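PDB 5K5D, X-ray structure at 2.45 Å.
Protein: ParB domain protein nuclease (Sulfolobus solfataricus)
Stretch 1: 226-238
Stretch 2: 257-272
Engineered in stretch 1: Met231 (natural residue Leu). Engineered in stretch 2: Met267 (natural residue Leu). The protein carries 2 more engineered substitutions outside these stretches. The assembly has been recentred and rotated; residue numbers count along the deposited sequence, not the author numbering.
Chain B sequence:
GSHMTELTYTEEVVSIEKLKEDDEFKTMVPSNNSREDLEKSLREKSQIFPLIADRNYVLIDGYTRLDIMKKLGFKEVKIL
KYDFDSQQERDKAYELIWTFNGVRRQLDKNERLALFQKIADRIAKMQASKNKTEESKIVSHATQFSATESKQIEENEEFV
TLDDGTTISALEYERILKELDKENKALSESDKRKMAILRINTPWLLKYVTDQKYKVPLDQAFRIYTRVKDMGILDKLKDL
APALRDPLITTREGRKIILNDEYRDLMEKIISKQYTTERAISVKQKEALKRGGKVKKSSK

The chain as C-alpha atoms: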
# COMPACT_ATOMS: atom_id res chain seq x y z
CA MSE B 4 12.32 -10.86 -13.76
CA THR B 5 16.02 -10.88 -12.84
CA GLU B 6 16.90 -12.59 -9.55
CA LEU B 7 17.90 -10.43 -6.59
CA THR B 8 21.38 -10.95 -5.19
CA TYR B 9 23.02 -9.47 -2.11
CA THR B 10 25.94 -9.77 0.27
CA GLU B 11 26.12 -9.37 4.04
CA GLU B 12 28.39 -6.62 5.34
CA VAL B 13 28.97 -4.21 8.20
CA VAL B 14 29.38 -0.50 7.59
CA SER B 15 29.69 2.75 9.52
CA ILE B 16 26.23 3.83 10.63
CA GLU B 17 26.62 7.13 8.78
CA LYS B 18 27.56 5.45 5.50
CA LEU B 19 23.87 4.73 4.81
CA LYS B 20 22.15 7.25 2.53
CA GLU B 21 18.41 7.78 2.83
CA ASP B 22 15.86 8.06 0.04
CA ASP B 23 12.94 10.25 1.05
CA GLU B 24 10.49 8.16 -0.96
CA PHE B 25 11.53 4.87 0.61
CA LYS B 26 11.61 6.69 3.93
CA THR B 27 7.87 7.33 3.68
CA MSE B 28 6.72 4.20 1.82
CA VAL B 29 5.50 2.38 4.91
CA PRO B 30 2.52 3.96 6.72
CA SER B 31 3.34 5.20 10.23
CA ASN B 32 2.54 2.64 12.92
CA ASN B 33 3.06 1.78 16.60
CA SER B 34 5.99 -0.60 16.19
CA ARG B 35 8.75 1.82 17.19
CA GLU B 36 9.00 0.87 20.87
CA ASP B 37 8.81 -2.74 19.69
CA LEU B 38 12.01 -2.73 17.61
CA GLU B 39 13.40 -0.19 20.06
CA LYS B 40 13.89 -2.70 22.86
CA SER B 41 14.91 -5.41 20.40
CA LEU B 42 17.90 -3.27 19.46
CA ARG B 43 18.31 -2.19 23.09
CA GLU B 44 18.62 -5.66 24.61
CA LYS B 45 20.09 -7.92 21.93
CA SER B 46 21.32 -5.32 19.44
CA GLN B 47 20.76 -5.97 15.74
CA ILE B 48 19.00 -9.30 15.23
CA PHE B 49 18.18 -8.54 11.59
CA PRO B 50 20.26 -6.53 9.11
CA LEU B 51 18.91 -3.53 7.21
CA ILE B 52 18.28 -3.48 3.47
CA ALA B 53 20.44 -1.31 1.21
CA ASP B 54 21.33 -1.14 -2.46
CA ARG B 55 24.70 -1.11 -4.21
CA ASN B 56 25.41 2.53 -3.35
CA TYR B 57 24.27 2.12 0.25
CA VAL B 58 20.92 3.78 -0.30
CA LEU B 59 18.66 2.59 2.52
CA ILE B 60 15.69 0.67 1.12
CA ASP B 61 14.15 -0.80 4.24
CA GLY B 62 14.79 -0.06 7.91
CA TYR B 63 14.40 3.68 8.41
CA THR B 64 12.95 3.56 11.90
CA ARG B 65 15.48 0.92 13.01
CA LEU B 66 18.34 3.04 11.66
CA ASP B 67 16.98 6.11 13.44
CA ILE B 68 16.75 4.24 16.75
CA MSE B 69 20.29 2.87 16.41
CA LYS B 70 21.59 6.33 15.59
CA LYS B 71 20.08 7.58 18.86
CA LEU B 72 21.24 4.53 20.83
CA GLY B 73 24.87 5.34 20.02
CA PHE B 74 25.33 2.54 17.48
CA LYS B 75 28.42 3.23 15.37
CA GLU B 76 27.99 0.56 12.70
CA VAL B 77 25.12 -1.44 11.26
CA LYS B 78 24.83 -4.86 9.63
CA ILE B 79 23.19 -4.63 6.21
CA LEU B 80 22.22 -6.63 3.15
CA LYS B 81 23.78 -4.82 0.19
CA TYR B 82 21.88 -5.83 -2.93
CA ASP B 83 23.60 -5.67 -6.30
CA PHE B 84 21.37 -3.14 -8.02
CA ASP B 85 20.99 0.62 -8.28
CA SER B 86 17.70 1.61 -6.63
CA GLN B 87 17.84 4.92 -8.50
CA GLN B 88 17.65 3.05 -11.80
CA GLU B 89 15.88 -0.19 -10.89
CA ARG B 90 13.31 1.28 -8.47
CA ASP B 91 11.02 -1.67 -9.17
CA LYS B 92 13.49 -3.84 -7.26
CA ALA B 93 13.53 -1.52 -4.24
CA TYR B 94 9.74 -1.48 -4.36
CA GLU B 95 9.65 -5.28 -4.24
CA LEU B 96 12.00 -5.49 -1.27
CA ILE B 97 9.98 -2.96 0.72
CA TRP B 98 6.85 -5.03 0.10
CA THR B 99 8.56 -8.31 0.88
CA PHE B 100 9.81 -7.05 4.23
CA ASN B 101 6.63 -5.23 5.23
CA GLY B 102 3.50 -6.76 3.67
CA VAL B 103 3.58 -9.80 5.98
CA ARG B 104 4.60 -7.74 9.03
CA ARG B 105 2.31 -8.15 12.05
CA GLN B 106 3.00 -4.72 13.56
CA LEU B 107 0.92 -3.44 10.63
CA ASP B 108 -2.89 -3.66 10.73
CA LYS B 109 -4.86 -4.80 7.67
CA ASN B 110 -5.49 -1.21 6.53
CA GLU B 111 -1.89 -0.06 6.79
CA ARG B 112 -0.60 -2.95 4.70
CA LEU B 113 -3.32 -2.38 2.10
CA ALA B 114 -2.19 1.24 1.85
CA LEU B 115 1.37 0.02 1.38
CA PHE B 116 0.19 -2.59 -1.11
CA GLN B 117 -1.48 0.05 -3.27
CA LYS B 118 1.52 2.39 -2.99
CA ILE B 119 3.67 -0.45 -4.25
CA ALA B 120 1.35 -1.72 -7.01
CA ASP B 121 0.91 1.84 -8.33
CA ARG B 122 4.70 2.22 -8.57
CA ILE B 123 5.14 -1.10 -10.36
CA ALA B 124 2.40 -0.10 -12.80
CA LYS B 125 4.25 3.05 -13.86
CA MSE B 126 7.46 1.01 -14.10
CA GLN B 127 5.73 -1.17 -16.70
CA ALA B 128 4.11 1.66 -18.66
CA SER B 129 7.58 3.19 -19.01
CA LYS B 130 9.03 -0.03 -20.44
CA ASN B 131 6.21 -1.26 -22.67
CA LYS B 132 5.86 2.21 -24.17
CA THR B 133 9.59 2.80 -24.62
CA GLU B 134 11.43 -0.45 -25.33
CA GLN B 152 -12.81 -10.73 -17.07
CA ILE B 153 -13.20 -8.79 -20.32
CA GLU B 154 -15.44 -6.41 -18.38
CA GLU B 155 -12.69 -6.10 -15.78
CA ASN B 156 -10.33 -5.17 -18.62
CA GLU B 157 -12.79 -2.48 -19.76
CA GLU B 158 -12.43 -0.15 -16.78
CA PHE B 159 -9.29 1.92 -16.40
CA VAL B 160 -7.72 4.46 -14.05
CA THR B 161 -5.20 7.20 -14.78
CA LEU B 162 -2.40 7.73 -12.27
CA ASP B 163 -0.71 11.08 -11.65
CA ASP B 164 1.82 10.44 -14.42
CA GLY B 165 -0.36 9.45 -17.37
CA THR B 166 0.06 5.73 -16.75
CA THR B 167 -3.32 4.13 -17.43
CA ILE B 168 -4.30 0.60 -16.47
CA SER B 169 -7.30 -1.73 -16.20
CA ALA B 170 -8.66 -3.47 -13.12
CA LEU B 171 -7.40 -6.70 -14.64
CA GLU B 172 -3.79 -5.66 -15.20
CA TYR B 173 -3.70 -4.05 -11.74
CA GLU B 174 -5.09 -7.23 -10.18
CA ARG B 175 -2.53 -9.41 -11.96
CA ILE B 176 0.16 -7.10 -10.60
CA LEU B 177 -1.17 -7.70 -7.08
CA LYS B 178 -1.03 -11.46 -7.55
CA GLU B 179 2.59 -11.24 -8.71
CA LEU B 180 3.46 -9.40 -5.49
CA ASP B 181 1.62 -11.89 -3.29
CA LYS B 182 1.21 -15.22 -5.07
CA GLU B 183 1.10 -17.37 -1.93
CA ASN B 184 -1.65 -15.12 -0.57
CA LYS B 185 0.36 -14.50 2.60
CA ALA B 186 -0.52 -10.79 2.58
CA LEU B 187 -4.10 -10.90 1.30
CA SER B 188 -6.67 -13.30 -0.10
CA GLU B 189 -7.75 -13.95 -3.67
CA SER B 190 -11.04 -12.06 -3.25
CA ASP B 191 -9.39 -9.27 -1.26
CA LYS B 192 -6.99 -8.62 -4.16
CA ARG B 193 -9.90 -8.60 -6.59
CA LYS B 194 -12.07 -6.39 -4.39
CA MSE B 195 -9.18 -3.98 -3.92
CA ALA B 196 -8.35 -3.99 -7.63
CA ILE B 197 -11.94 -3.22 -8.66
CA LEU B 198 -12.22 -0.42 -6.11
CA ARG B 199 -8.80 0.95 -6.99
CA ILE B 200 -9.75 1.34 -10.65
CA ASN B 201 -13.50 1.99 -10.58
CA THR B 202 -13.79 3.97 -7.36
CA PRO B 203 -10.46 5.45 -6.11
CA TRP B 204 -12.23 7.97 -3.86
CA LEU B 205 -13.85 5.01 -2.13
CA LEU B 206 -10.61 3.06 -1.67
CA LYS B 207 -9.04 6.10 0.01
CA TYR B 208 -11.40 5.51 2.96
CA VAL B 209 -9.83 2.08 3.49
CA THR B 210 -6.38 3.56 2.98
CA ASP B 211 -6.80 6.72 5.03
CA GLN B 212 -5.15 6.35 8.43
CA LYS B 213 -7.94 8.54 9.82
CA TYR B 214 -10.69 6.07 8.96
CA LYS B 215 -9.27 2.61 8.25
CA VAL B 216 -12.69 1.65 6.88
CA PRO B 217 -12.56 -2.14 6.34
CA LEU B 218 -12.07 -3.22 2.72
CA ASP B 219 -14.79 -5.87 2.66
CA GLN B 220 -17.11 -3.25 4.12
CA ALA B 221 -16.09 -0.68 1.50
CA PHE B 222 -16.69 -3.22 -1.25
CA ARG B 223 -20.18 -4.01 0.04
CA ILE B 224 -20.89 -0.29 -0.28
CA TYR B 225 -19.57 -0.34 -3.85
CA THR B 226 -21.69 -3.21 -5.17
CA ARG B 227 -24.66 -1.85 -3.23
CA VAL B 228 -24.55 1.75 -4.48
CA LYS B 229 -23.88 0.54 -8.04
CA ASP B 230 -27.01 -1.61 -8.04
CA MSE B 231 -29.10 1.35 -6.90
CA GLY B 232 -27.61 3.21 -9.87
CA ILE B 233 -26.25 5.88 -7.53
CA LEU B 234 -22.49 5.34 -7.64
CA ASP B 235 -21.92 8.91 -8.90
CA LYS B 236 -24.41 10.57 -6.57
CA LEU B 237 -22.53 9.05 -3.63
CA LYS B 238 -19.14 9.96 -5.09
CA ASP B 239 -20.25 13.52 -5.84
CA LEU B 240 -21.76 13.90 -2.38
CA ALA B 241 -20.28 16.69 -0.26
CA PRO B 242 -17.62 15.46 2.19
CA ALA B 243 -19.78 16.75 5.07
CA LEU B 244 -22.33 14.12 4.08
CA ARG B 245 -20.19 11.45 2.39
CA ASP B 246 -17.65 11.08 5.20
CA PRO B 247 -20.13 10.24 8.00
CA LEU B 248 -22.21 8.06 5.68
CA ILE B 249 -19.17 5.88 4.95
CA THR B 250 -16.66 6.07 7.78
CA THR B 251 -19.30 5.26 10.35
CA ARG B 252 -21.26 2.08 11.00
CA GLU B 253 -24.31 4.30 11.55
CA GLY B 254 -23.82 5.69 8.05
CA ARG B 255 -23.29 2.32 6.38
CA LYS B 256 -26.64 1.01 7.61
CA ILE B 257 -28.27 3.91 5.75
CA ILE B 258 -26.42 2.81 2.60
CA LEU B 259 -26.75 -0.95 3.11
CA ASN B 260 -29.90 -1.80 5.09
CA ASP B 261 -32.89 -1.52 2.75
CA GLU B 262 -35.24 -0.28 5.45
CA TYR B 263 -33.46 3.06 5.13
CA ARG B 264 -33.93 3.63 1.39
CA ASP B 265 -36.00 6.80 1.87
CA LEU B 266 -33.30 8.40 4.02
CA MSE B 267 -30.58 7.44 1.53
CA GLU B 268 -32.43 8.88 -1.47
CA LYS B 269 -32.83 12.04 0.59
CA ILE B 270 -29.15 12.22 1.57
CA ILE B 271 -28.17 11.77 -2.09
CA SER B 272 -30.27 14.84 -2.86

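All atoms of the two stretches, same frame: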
# COMPACT_ATOMS: atom_id res chain seq x y z
N THR B 226 -20.72 -2.39 -4.46
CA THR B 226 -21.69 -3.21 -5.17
C THR B 226 -23.12 -2.77 -4.87
O THR B 226 -23.98 -2.79 -5.75
CB THR B 226 -21.51 -4.70 -4.81
OG1 THR B 226 -21.52 -4.85 -3.39
CG2 THR B 226 -20.19 -5.22 -5.36
N ARG B 227 -23.36 -2.35 -3.64
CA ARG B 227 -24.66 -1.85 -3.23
C ARG B 227 -25.04 -0.60 -4.02
O ARG B 227 -26.02 -0.60 -4.78
CB ARG B 227 -24.66 -1.55 -1.73
CG ARG B 227 -25.79 -0.65 -1.26
CD ARG B 227 -27.14 -1.33 -1.39
NE ARG B 227 -28.20 -0.54 -0.77
CZ ARG B 227 -29.47 -0.93 -0.68
NH1 ARG B 227 -29.83 -2.10 -1.17
NH2 ARG B 227 -30.36 -0.15 -0.10
N VAL B 228 -24.26 0.46 -3.86
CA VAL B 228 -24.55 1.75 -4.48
C VAL B 228 -24.56 1.69 -6.01
O VAL B 228 -25.16 2.54 -6.66
CB VAL B 228 -23.56 2.83 -3.99
CG1 VAL B 228 -23.80 4.12 -4.71
CG2 VAL B 228 -23.72 3.04 -2.50
N LYS B 229 -23.92 0.67 -6.58
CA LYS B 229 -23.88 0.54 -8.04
C LYS B 229 -25.08 -0.23 -8.57
O LYS B 229 -25.38 -0.18 -9.76
CB LYS B 229 -22.57 -0.11 -8.51
CG LYS B 229 -22.55 -1.62 -8.37
CD LYS B 229 -21.17 -2.18 -8.72
CE LYS B 229 -21.17 -3.70 -8.72
NZ LYS B 229 -21.96 -4.26 -9.86
N ASP B 230 -25.76 -0.94 -7.68
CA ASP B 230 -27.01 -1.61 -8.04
C ASP B 230 -28.15 -0.61 -8.00
O ASP B 230 -29.06 -0.65 -8.83
CB ASP B 230 -27.29 -2.78 -7.11
CG ASP B 230 -26.27 -3.90 -7.25
OD1 ASP B 230 -25.53 -3.91 -8.25
OD2 ASP B 230 -26.21 -4.77 -6.36
N MSE B 231 -28.10 0.31 -7.04
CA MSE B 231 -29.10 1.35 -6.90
C MSE B 231 -28.93 2.42 -7.98
O MSE B 231 -29.70 3.38 -8.05
CB MSE B 231 -29.01 2.02 -5.53
CG MSE B 231 -28.81 1.07 -4.35
SE MSE B 231 -30.36 -0.06 -3.97
CE MSE B 231 -30.08 -1.46 -5.30
N GLY B 232 -27.91 2.25 -8.81
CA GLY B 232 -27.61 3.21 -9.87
C GLY B 232 -27.24 4.58 -9.33
O GLY B 232 -27.55 5.59 -9.96
N ILE B 233 -26.59 4.61 -8.18
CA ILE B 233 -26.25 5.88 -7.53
C ILE B 233 -24.78 5.96 -7.13
O ILE B 233 -24.43 6.61 -6.14
CB ILE B 233 -27.11 6.11 -6.28
CG1 ILE B 233 -27.04 4.88 -5.37
CG2 ILE B 233 -28.54 6.40 -6.67
CD1 ILE B 233 -27.91 4.98 -4.14
N LEU B 234 -23.92 5.30 -7.89
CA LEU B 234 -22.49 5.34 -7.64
C LEU B 234 -21.99 6.79 -7.67
O LEU B 234 -21.27 7.22 -6.77
CB LEU B 234 -21.75 4.50 -8.69
CG LEU B 234 -20.26 4.21 -8.50
CD1 LEU B 234 -20.03 3.16 -7.43
CD2 LEU B 234 -19.66 3.76 -9.82
N ASP B 235 -22.40 7.54 -8.69
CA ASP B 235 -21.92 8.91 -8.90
C ASP B 235 -22.52 9.92 -7.94
O ASP B 235 -21.88 10.91 -7.58
CB ASP B 235 -22.18 9.36 -10.33
CG ASP B 235 -21.28 8.66 -11.33
OD1 ASP B 235 -20.11 8.40 -10.99
OD2 ASP B 235 -21.74 8.38 -12.46
N LYS B 236 -23.77 9.69 -7.53
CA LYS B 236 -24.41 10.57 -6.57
C LYS B 236 -23.66 10.49 -5.24
O LYS B 236 -23.40 11.51 -4.60
CB LYS B 236 -25.89 10.22 -6.39
CG LYS B 236 -26.74 10.55 -7.60
CD LYS B 236 -28.19 10.15 -7.36
CE LYS B 236 -29.09 10.53 -8.52
NZ LYS B 236 -30.53 10.29 -8.19
N LEU B 237 -23.30 9.27 -4.85
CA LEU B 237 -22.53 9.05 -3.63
C LEU B 237 -21.15 9.68 -3.74
O LEU B 237 -20.70 10.37 -2.83
CB LEU B 237 -22.40 7.56 -3.34
CG LEU B 237 -21.51 7.20 -2.14
CD1 LEU B 237 -22.01 7.86 -0.87
CD2 LEU B 237 -21.43 5.69 -1.97
N LYS B 238 -20.48 9.43 -4.86
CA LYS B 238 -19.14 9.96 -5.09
C LYS B 238 -19.14 11.48 -5.11
O LYS B 238 -18.20 12.11 -4.61
CB LYS B 238 -18.59 9.43 -6.42
CG LYS B 238 -17.35 10.16 -6.92
CD LYS B 238 -17.05 9.80 -8.38
CE LYS B 238 -15.84 10.56 -8.90
NZ LYS B 238 -15.75 10.52 -10.39
N ILE B 257 -27.46 3.09 6.65
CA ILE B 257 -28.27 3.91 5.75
C ILE B 257 -28.03 3.54 4.28
O ILE B 257 -28.96 3.53 3.48
CB ILE B 257 -28.02 5.41 5.96
CG1 ILE B 257 -28.42 5.82 7.37
CG2 ILE B 257 -28.79 6.23 4.93
CD1 ILE B 257 -27.93 7.20 7.76
N ILE B 258 -26.78 3.21 3.95
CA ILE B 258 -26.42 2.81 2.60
C ILE B 258 -26.78 1.36 2.30
O ILE B 258 -27.15 1.02 1.18
CB ILE B 258 -24.91 2.97 2.33
CG1 ILE B 258 -24.44 4.40 2.61
CG2 ILE B 258 -24.57 2.58 0.90
CD1 ILE B 258 -22.99 4.63 2.26
N LEU B 259 -26.66 0.50 3.31
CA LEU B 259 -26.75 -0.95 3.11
C LEU B 259 -28.12 -1.54 3.45
O LEU B 259 -28.73 -2.22 2.62
CB LEU B 259 -25.64 -1.67 3.88
CG LEU B 259 -24.22 -1.29 3.46
CD1 LEU B 259 -23.19 -2.19 4.12
CD2 LEU B 259 -24.09 -1.33 1.95
N ASN B 260 -28.59 -1.30 4.67
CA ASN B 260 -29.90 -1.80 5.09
C ASN B 260 -31.03 -1.15 4.29
O ASN B 260 -31.18 0.07 4.28
CB ASN B 260 -30.11 -1.57 6.59
CG ASN B 260 -31.32 -2.34 7.13
OD1 ASN B 260 -32.29 -2.58 6.42
ND2 ASN B 260 -31.24 -2.72 8.40
N ASP B 261 -31.82 -1.99 3.63
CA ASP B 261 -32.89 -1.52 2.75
C ASP B 261 -34.01 -0.76 3.45
O ASP B 261 -34.72 0.00 2.81
CB ASP B 261 -33.48 -2.70 1.99
CG ASP B 261 -32.74 -2.99 0.71
OD1 ASP B 261 -32.47 -2.03 -0.04
OD2 ASP B 261 -32.43 -4.17 0.46
N GLU B 262 -34.17 -0.97 4.75
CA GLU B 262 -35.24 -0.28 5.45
C GLU B 262 -34.91 1.20 5.66
O GLU B 262 -35.63 1.91 6.36
CB GLU B 262 -35.57 -0.95 6.79
CG GLU B 262 -34.53 -0.73 7.88
CD GLU B 262 -35.12 -0.87 9.28
OE1 GLU B 262 -34.51 -1.57 10.12
OE2 GLU B 262 -36.18 -0.27 9.55
N TYR B 263 -33.83 1.66 5.04
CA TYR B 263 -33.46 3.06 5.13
C TYR B 263 -33.32 3.70 3.75
O TYR B 263 -32.64 4.72 3.60
CB TYR B 263 -32.17 3.24 5.93
CG TYR B 263 -32.23 2.58 7.30
CD1 TYR B 263 -31.65 1.34 7.52
CD2 TYR B 263 -32.87 3.20 8.36
CE1 TYR B 263 -31.70 0.74 8.76
CE2 TYR B 263 -32.93 2.61 9.60
CZ TYR B 263 -32.34 1.38 9.80
OH TYR B 263 -32.40 0.78 11.03
N ARG B 264 -33.97 3.11 2.76
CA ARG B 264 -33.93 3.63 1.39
C ARG B 264 -34.35 5.10 1.31
O ARG B 264 -33.67 5.91 0.68
CB ARG B 264 -34.83 2.80 0.47
CG ARG B 264 -34.20 1.50 0.00
CD ARG B 264 -35.06 0.87 -1.07
NE ARG B 264 -34.38 -0.25 -1.73
CZ ARG B 264 -34.86 -0.90 -2.78
NH1 ARG B 264 -36.03 -0.54 -3.30
NH2 ARG B 264 -34.18 -1.90 -3.32
N ASP B 265 -35.47 5.44 1.94
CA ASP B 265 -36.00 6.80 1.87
C ASP B 265 -34.98 7.82 2.35
O ASP B 265 -34.78 8.86 1.71
CB ASP B 265 -37.28 6.91 2.69
CG ASP B 265 -38.35 5.93 2.25
OD1 ASP B 265 -38.48 5.71 1.02
OD2 ASP B 265 -39.06 5.38 3.12
N LEU B 266 -34.33 7.52 3.47
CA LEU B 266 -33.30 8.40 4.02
C LEU B 266 -32.14 8.57 3.05
O LEU B 266 -31.70 9.68 2.79
CB LEU B 266 -32.80 7.84 5.35
CG LEU B 266 -33.46 8.40 6.62
CD1 LEU B 266 -34.95 8.62 6.41
CD2 LEU B 266 -33.22 7.48 7.80
N MSE B 267 -31.66 7.45 2.51
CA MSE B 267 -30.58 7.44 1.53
C MSE B 267 -30.89 8.34 0.33
O MSE B 267 -30.11 9.24 0.01
CB MSE B 267 -30.31 6.02 1.05
CG MSE B 267 -28.99 5.46 1.52
SE MSE B 267 -27.46 6.50 0.91
CE MSE B 267 -27.48 5.96 -0.97
N GLU B 268 -32.02 8.08 -0.32
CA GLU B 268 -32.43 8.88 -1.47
C GLU B 268 -32.46 10.36 -1.13
O GLU B 268 -32.18 11.20 -1.98
CB GLU B 268 -33.82 8.44 -1.96
CG GLU B 268 -33.88 7.02 -2.50
CD GLU B 268 -33.06 6.83 -3.77
OE1 GLU B 268 -32.31 7.76 -4.15
OE2 GLU B 268 -33.17 5.75 -4.40
N LYS B 269 -32.79 10.66 0.12
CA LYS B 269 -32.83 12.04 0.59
C LYS B 269 -31.41 12.59 0.72
O LYS B 269 -31.12 13.68 0.21
CB LYS B 269 -33.56 12.12 1.93
CG LYS B 269 -34.56 13.25 2.02
CD LYS B 269 -33.95 14.58 1.63
CE LYS B 269 -34.95 15.71 1.79
NZ LYS B 269 -34.39 17.01 1.33
N ILE B 270 -30.55 11.84 1.40
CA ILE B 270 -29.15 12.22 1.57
C ILE B 270 -28.51 12.53 0.22
O ILE B 270 -27.87 13.57 0.05
CB ILE B 270 -28.34 11.09 2.24
CG1 ILE B 270 -28.98 10.68 3.57
CG2 ILE B 270 -26.90 11.53 2.43
CD1 ILE B 270 -28.64 11.60 4.71
N ILE B 271 -28.69 11.62 -0.73
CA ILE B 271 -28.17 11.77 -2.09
C ILE B 271 -28.56 13.11 -2.71
O ILE B 271 -27.76 13.75 -3.40
CB ILE B 271 -28.66 10.62 -3.00
CG1 ILE B 271 -27.51 9.65 -3.29
CG2 ILE B 271 -29.25 11.16 -4.29
CD1 ILE B 271 -26.75 9.23 -2.05
N SER B 272 -29.80 13.52 -2.46
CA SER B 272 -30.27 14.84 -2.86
C SER B 272 -31.73 15.00 -2.46
O SER B 272 -32.08 15.90 -1.70
CB SER B 272 -30.10 15.07 -4.36
OG SER B 272 -30.15 16.45 -4.68
O HOH W 1 -30.92 1.65 1.96

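A single arginine can fasten one helix to the C-terminal end of another, because its guanidinium offers several N-H donors where a finished helix leaves carbonyl oxygens without backbone partners. The contact between residues 226-238 and 257-272 of this ParB domain protein nuclease illustrates the principle. Arg227 points toward the other stretch, and its chain, with chi1 t, chi2 p and chi3 t, carries the guanidinium past the end of the helix that stops at Leu259. There NE donates to the main-chain oxygen of Ile258, with Arg227 NE and Ile258 O 2.7 Å apart. The outer nitrogens converge on one carboxylate oxygen: Arg227 NH1 and Arg227 NH2 lie 2.9 Å and 2.8 Å from Asp261 OD1, in a salt bridge reinforced by two hydrogen bonds. Both acceptors sit at the edge of the guanidinium, near its plane, where its N-H bonds point, whereas Leu259 O lies over one face, 3.6 Å from Arg227 CZ.

The same carboxylate oxygen also serves its own stretch. Arg264 NE donates to Asp261 OD1 at 3.1 Å, so one negative charge is shared by two arginines and helps to offset their proximity, Arg227 NH2 and Arg264 NE being 4.3 Å apart. A water extends the network: it donates to Ile257 O and Asn260 O, at 3.1 Å and 2.8 Å from its own oxygen, and accepts a weak hydrogen bond from Arg227 NH2 at 2.8 Å.

The aliphatic part of Arg227 is used as well: Arg227 CG packs 3.7 Å from Leu259 CD2; although the CA-to-CB bond of Leu259 points away, the end of that side chain comes nearer. Beside it, the buried, branched side chains of Val228 and Ile258 meet at 3.5 Å between Val228 CG2 and Ile258 CG2, an apolar contact with no polar group to be left unsatisfied.

Farther along, Gly232 leaves the first helix with positive phi, a conformation that favours glycine, and Ile233 occupies the N-cap position of the next helix. Ile233 is buried and points toward the second stretch, its CD1 3.3 Å from CE of Met267, an engineered selenomethionine. Engineered Met231 lies nearer the margin, its SE 4.3 Å from Arg264 NH2. The last turn of packing belongs to Ile271, whose CG2 lies 3.4 Å from Lys236 CD: the extended lysine supplies methylenes to the contact while remaining exposed. In all, 604 Å² is buried, counting both sides, with charged and apolar contacts contributing together.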